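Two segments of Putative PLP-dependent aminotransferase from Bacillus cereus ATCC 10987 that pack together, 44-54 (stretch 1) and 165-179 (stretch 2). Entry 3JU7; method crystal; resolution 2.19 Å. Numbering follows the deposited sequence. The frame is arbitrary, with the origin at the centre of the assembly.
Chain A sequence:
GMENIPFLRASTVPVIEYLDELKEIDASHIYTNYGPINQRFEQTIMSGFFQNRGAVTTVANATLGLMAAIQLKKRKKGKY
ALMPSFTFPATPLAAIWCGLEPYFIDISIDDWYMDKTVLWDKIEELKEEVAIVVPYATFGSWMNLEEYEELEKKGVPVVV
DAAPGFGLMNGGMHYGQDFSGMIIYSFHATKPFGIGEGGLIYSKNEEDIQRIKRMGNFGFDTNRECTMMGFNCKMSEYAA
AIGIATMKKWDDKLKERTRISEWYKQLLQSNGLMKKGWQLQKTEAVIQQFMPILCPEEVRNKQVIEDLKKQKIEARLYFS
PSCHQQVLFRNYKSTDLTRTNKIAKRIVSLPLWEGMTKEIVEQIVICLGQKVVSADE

Stretch 1, residues 44-54: TIMSGFFQNRG
Stretch 2, residues 165-179: GFGLMNGGMHYGQDF

Stretch 1 enters as a helix through Gly48, then continues as a loop where Gln51 (52/33) and Asn52 (51/36) take positive phi. Stretch 2 is a chain of turns: type II over Gly165–Leu168, a hairpin of strands 169–170 and 173–174 joined by a type I' turn, then type II turns at His174–Gln177 and Gly176–Phe179. In register, Phe49 CA lies 5.9 Å from His174 CA and Phe50 CA 6.1 Å from Gln177 CA; 611 Å² is buried.

The main bump is Phe49 (chi1 -70°, chi2 -35°), its CA-to-CB bond pointing toward stretch 2. Its hollow is lined by Phe166 (t, chi2 70°), Gly167, Met169 (m, m, chi3 -142°) and His174. The His174 ring covers one face as an offset stack (ring centroids 4.9 Å apart, planes 18°), while the Phe49 edge meets the Phe166 face, offset (ring centroids 5.0 Å apart, planes 81°). Selenomethionine Met169 brings its CE to 3.6 Å from Phe49 CD1. Gly167 suits its turn (91/-1), where a CB would jam against the preceding carbonyl. His174 (t, chi2 -95°) NE2 accepts from Gly167 N (3.1 Å). Phe50 (m, chi2 -74°) sits obliquely to that imidazole (planes 76°), and Ile45 CG2 packs 4.0 Å from Phe166 CZ.

Beyond this largely aromatic patch, buried Gln177 (t, p, chi3 59°) satisfies backbone: its NE2 donates to Phe50 O (3.0 Å) and weakly to Arg53 O (3.5 Å). One water donates to Phe49 O and Gln177 OE1 and accepts from His174 N and Gln51 NE2.

Arg53 (m, t, m, chi4 -82°) reaches Asp178 (m, chi2 -14°): NH2 of Arg53 makes a salt bridge to Asp178 OD2 (2.8 Å), and Arg53 NE donates to Asp178 OD1 (3.1 Å). Phe166, Met169, Gln177 and Asp178 have sideways CA-to-CB bonds, but their ends come nearer.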

# COMPACT_ATOMS: atom_id res chain seq x y z
N THR A 44 -15.11 -12.75 10.43
CA THR A 44 -16.26 -12.00 10.91
C THR A 44 -17.02 -11.41 9.76
O THR A 44 -18.24 -11.31 9.81
CB THR A 44 -15.81 -10.86 11.86
OG1 THR A 44 -15.23 -11.45 13.03
CG2 THR A 44 -16.96 -9.94 12.25
N ILE A 45 -16.29 -10.98 8.73
CA ILE A 45 -16.93 -10.46 7.52
C ILE A 45 -17.67 -11.59 6.75
O ILE A 45 -18.80 -11.43 6.30
CB ILE A 45 -15.90 -9.76 6.63
CG1 ILE A 45 -15.43 -8.46 7.31
CG2 ILE A 45 -16.52 -9.41 5.28
CD1 ILE A 45 -14.19 -7.88 6.66
N MSE A 46 -17.02 -12.74 6.62
CA MSE A 46 -17.61 -13.87 5.88
C MSE A 46 -18.91 -14.34 6.53
O MSE A 46 -19.91 -14.56 5.86
CB MSE A 46 -16.60 -15.03 5.74
CG MSE A 46 -15.51 -14.73 4.74
SE MSE A 46 -16.22 -14.29 2.99
CE MSE A 46 -17.43 -15.82 2.85
N SER A 47 -18.89 -14.43 7.85
CA SER A 47 -20.09 -14.82 8.58
C SER A 47 -21.13 -13.73 8.63
O SER A 47 -22.32 -13.98 8.49
CB SER A 47 -19.73 -15.16 10.02
OG SER A 47 -19.05 -16.38 10.02
N GLY A 48 -20.67 -12.52 8.87
CA GLY A 48 -21.56 -11.40 9.10
C GLY A 48 -22.18 -10.89 7.82
O GLY A 48 -23.37 -10.62 7.80
N PHE A 49 -21.39 -10.78 6.76
CA PHE A 49 -21.90 -10.21 5.53
C PHE A 49 -22.14 -11.19 4.39
O PHE A 49 -23.14 -11.04 3.67
CB PHE A 49 -20.99 -9.07 5.05
CG PHE A 49 -21.04 -7.83 5.92
CD1 PHE A 49 -22.20 -7.41 6.53
CD2 PHE A 49 -19.92 -7.06 6.09
CE1 PHE A 49 -22.22 -6.26 7.32
CE2 PHE A 49 -19.95 -5.90 6.88
CZ PHE A 49 -21.10 -5.52 7.49
N PHE A 50 -21.26 -12.16 4.19
CA PHE A 50 -21.30 -12.93 2.94
C PHE A 50 -21.85 -14.34 3.04
O PHE A 50 -21.62 -15.16 2.15
CB PHE A 50 -19.94 -12.94 2.30
CG PHE A 50 -19.47 -11.59 1.83
CD1 PHE A 50 -20.02 -11.03 0.71
CD2 PHE A 50 -18.48 -10.90 2.50
CE1 PHE A 50 -19.59 -9.78 0.25
CE2 PHE A 50 -18.04 -9.65 2.05
CZ PHE A 50 -18.60 -9.10 0.93
N GLN A 51 -22.57 -14.60 4.13
CA GLN A 51 -23.25 -15.86 4.36
C GLN A 51 -22.29 -17.02 4.20
O GLN A 51 -22.69 -18.09 3.76
CB GLN A 51 -24.46 -16.01 3.41
CG GLN A 51 -25.57 -14.97 3.63
CD GLN A 51 -26.62 -14.97 2.51
OE1 GLN A 51 -27.05 -16.03 2.05
NE2 GLN A 51 -27.05 -13.79 2.07
N ASN A 52 -21.02 -16.80 4.56
CA ASN A 52 -20.01 -17.84 4.46
C ASN A 52 -19.96 -18.52 3.10
O ASN A 52 -19.74 -19.74 3.01
CB ASN A 52 -20.25 -18.92 5.56
CG ASN A 52 -19.77 -18.48 6.92
OD1 ASN A 52 -18.66 -17.94 7.07
ND2 ASN A 52 -20.60 -18.66 7.91
N ARG A 53 -20.18 -17.73 2.05
CA ARG A 53 -20.03 -18.20 0.70
C ARG A 53 -19.08 -17.23 -0.00
O ARG A 53 -19.33 -16.00 -0.03
CB ARG A 53 -21.38 -18.22 -0.02
CG ARG A 53 -22.45 -19.06 0.62
CD ARG A 53 -23.51 -19.47 -0.42
NE ARG A 53 -24.17 -18.31 -1.03
CZ ARG A 53 -25.18 -17.63 -0.48
NH1 ARG A 53 -25.66 -17.97 0.72
NH2 ARG A 53 -25.71 -16.61 -1.13
N GLY A 54 -18.03 -17.79 -0.58
CA GLY A 54 -16.94 -17.03 -1.15
C GLY A 54 -15.83 -16.83 -0.12
O GLY A 54 -15.74 -17.56 0.89
N GLY A 165 -18.87 1.23 -0.82
CA GLY A 165 -20.12 0.50 -0.65
C GLY A 165 -20.09 -0.63 0.33
O GLY A 165 -21.02 -1.40 0.37
N PHE A 166 -19.05 -0.76 1.15
CA PHE A 166 -19.06 -1.83 2.14
C PHE A 166 -20.16 -1.57 3.14
O PHE A 166 -20.33 -0.46 3.62
CB PHE A 166 -17.71 -1.92 2.85
CG PHE A 166 -17.53 -3.16 3.62
CD1 PHE A 166 -17.38 -4.38 2.97
CD2 PHE A 166 -17.52 -3.14 5.02
CE1 PHE A 166 -17.21 -5.54 3.69
CE2 PHE A 166 -17.36 -4.29 5.74
CZ PHE A 166 -17.21 -5.50 5.09
N GLY A 167 -20.87 -2.62 3.51
CA GLY A 167 -21.97 -2.52 4.42
C GLY A 167 -23.28 -2.31 3.70
O GLY A 167 -24.30 -2.23 4.35
N LEU A 168 -23.28 -2.21 2.37
CA LEU A 168 -24.51 -2.03 1.57
C LEU A 168 -25.32 -3.32 1.45
O LEU A 168 -24.91 -4.29 0.78
CB LEU A 168 -24.19 -1.49 0.18
CG LEU A 168 -25.38 -1.27 -0.74
CD1 LEU A 168 -26.40 -0.30 -0.08
CD2 LEU A 168 -24.87 -0.75 -2.12
N MSE A 169 -26.50 -3.29 2.05
CA MSE A 169 -27.46 -4.40 2.10
C MSE A 169 -28.73 -4.07 1.33
O MSE A 169 -29.20 -2.94 1.35
CB MSE A 169 -27.91 -4.58 3.55
CG MSE A 169 -26.78 -4.75 4.54
SE MSE A 169 -26.04 -6.49 4.33
CE MSE A 169 -25.71 -6.82 6.19
N ASN A 170 -29.32 -5.07 0.70
CA ASN A 170 -30.58 -4.89 -0.02
C ASN A 170 -31.29 -6.22 0.01
O ASN A 170 -30.80 -7.21 -0.51
CB ASN A 170 -30.33 -4.45 -1.46
CG ASN A 170 -31.61 -4.14 -2.23
OD1 ASN A 170 -32.69 -4.11 -1.66
ND2 ASN A 170 -31.48 -3.87 -3.54
N GLY A 171 -32.45 -6.22 0.66
CA GLY A 171 -33.23 -7.43 0.83
C GLY A 171 -32.44 -8.45 1.61
O GLY A 171 -32.48 -9.62 1.29
N GLY A 172 -31.69 -8.00 2.59
CA GLY A 172 -30.87 -8.89 3.39
C GLY A 172 -29.67 -9.49 2.68
O GLY A 172 -29.07 -10.43 3.18
N MSE A 173 -29.27 -8.97 1.54
CA MSE A 173 -28.09 -9.50 0.91
C MSE A 173 -27.06 -8.40 0.83
O MSE A 173 -27.40 -7.25 0.53
CB MSE A 173 -28.43 -10.05 -0.48
CG MSE A 173 -27.32 -9.96 -1.50
SE MSE A 173 -27.81 -10.94 -3.09
CE MSE A 173 -26.97 -9.83 -4.40
N HIS A 174 -25.79 -8.75 1.09
CA HIS A 174 -24.72 -7.79 1.00
C HIS A 174 -24.34 -7.59 -0.46
O HIS A 174 -24.32 -8.53 -1.25
CB HIS A 174 -23.51 -8.23 1.82
CG HIS A 174 -22.43 -7.19 1.88
ND1 HIS A 174 -21.36 -7.18 1.03
CD2 HIS A 174 -22.28 -6.11 2.68
CE1 HIS A 174 -20.59 -6.14 1.30
NE2 HIS A 174 -21.13 -5.48 2.30
N TYR A 175 -24.03 -6.35 -0.82
CA TYR A 175 -23.64 -6.03 -2.17
C TYR A 175 -22.44 -6.87 -2.60
O TYR A 175 -21.42 -6.86 -1.91
CB TYR A 175 -23.25 -4.56 -2.29
CG TYR A 175 -22.96 -4.25 -3.72
CD1 TYR A 175 -24.00 -4.05 -4.61
CD2 TYR A 175 -21.66 -4.24 -4.21
CE1 TYR A 175 -23.78 -3.82 -5.92
CE2 TYR A 175 -21.42 -4.00 -5.57
CZ TYR A 175 -22.50 -3.79 -6.42
OH TYR A 175 -22.35 -3.55 -7.76
N GLY A 176 -22.59 -7.55 -3.74
CA GLY A 176 -21.55 -8.36 -4.38
C GLY A 176 -21.63 -9.87 -4.14
O GLY A 176 -20.83 -10.64 -4.70
N GLN A 177 -22.58 -10.28 -3.32
CA GLN A 177 -22.69 -11.68 -2.87
C GLN A 177 -22.64 -12.62 -4.06
O GLN A 177 -23.33 -12.39 -5.07
CB GLN A 177 -23.99 -11.86 -2.09
CG GLN A 177 -24.27 -13.31 -1.56
CD GLN A 177 -23.31 -13.69 -0.45
OE1 GLN A 177 -23.27 -13.02 0.59
NE2 GLN A 177 -22.50 -14.74 -0.67
N ASP A 178 -21.80 -13.65 -3.96
CA ASP A 178 -21.71 -14.72 -4.95
C ASP A 178 -21.18 -14.27 -6.31
O ASP A 178 -21.22 -15.03 -7.25
CB ASP A 178 -23.06 -15.45 -5.13
CG ASP A 178 -23.52 -16.17 -3.86
OD1 ASP A 178 -22.71 -16.33 -2.93
OD2 ASP A 178 -24.71 -16.57 -3.77
N PHE A 179 -20.68 -13.04 -6.44
CA PHE A 179 -20.16 -12.61 -7.74
C PHE A 179 -18.90 -13.42 -8.10
O PHE A 179 -18.00 -13.64 -7.26
CB PHE A 179 -19.85 -11.15 -7.68
CG PHE A 179 -19.40 -10.55 -8.98
CD1 PHE A 179 -20.24 -10.55 -10.10
CD2 PHE A 179 -18.18 -9.91 -9.06
CE1 PHE A 179 -19.86 -9.94 -11.29
CE2 PHE A 179 -17.78 -9.25 -10.24
CZ PHE A 179 -18.61 -9.28 -11.36
O HOH W 1 -25.13 -11.53 1.78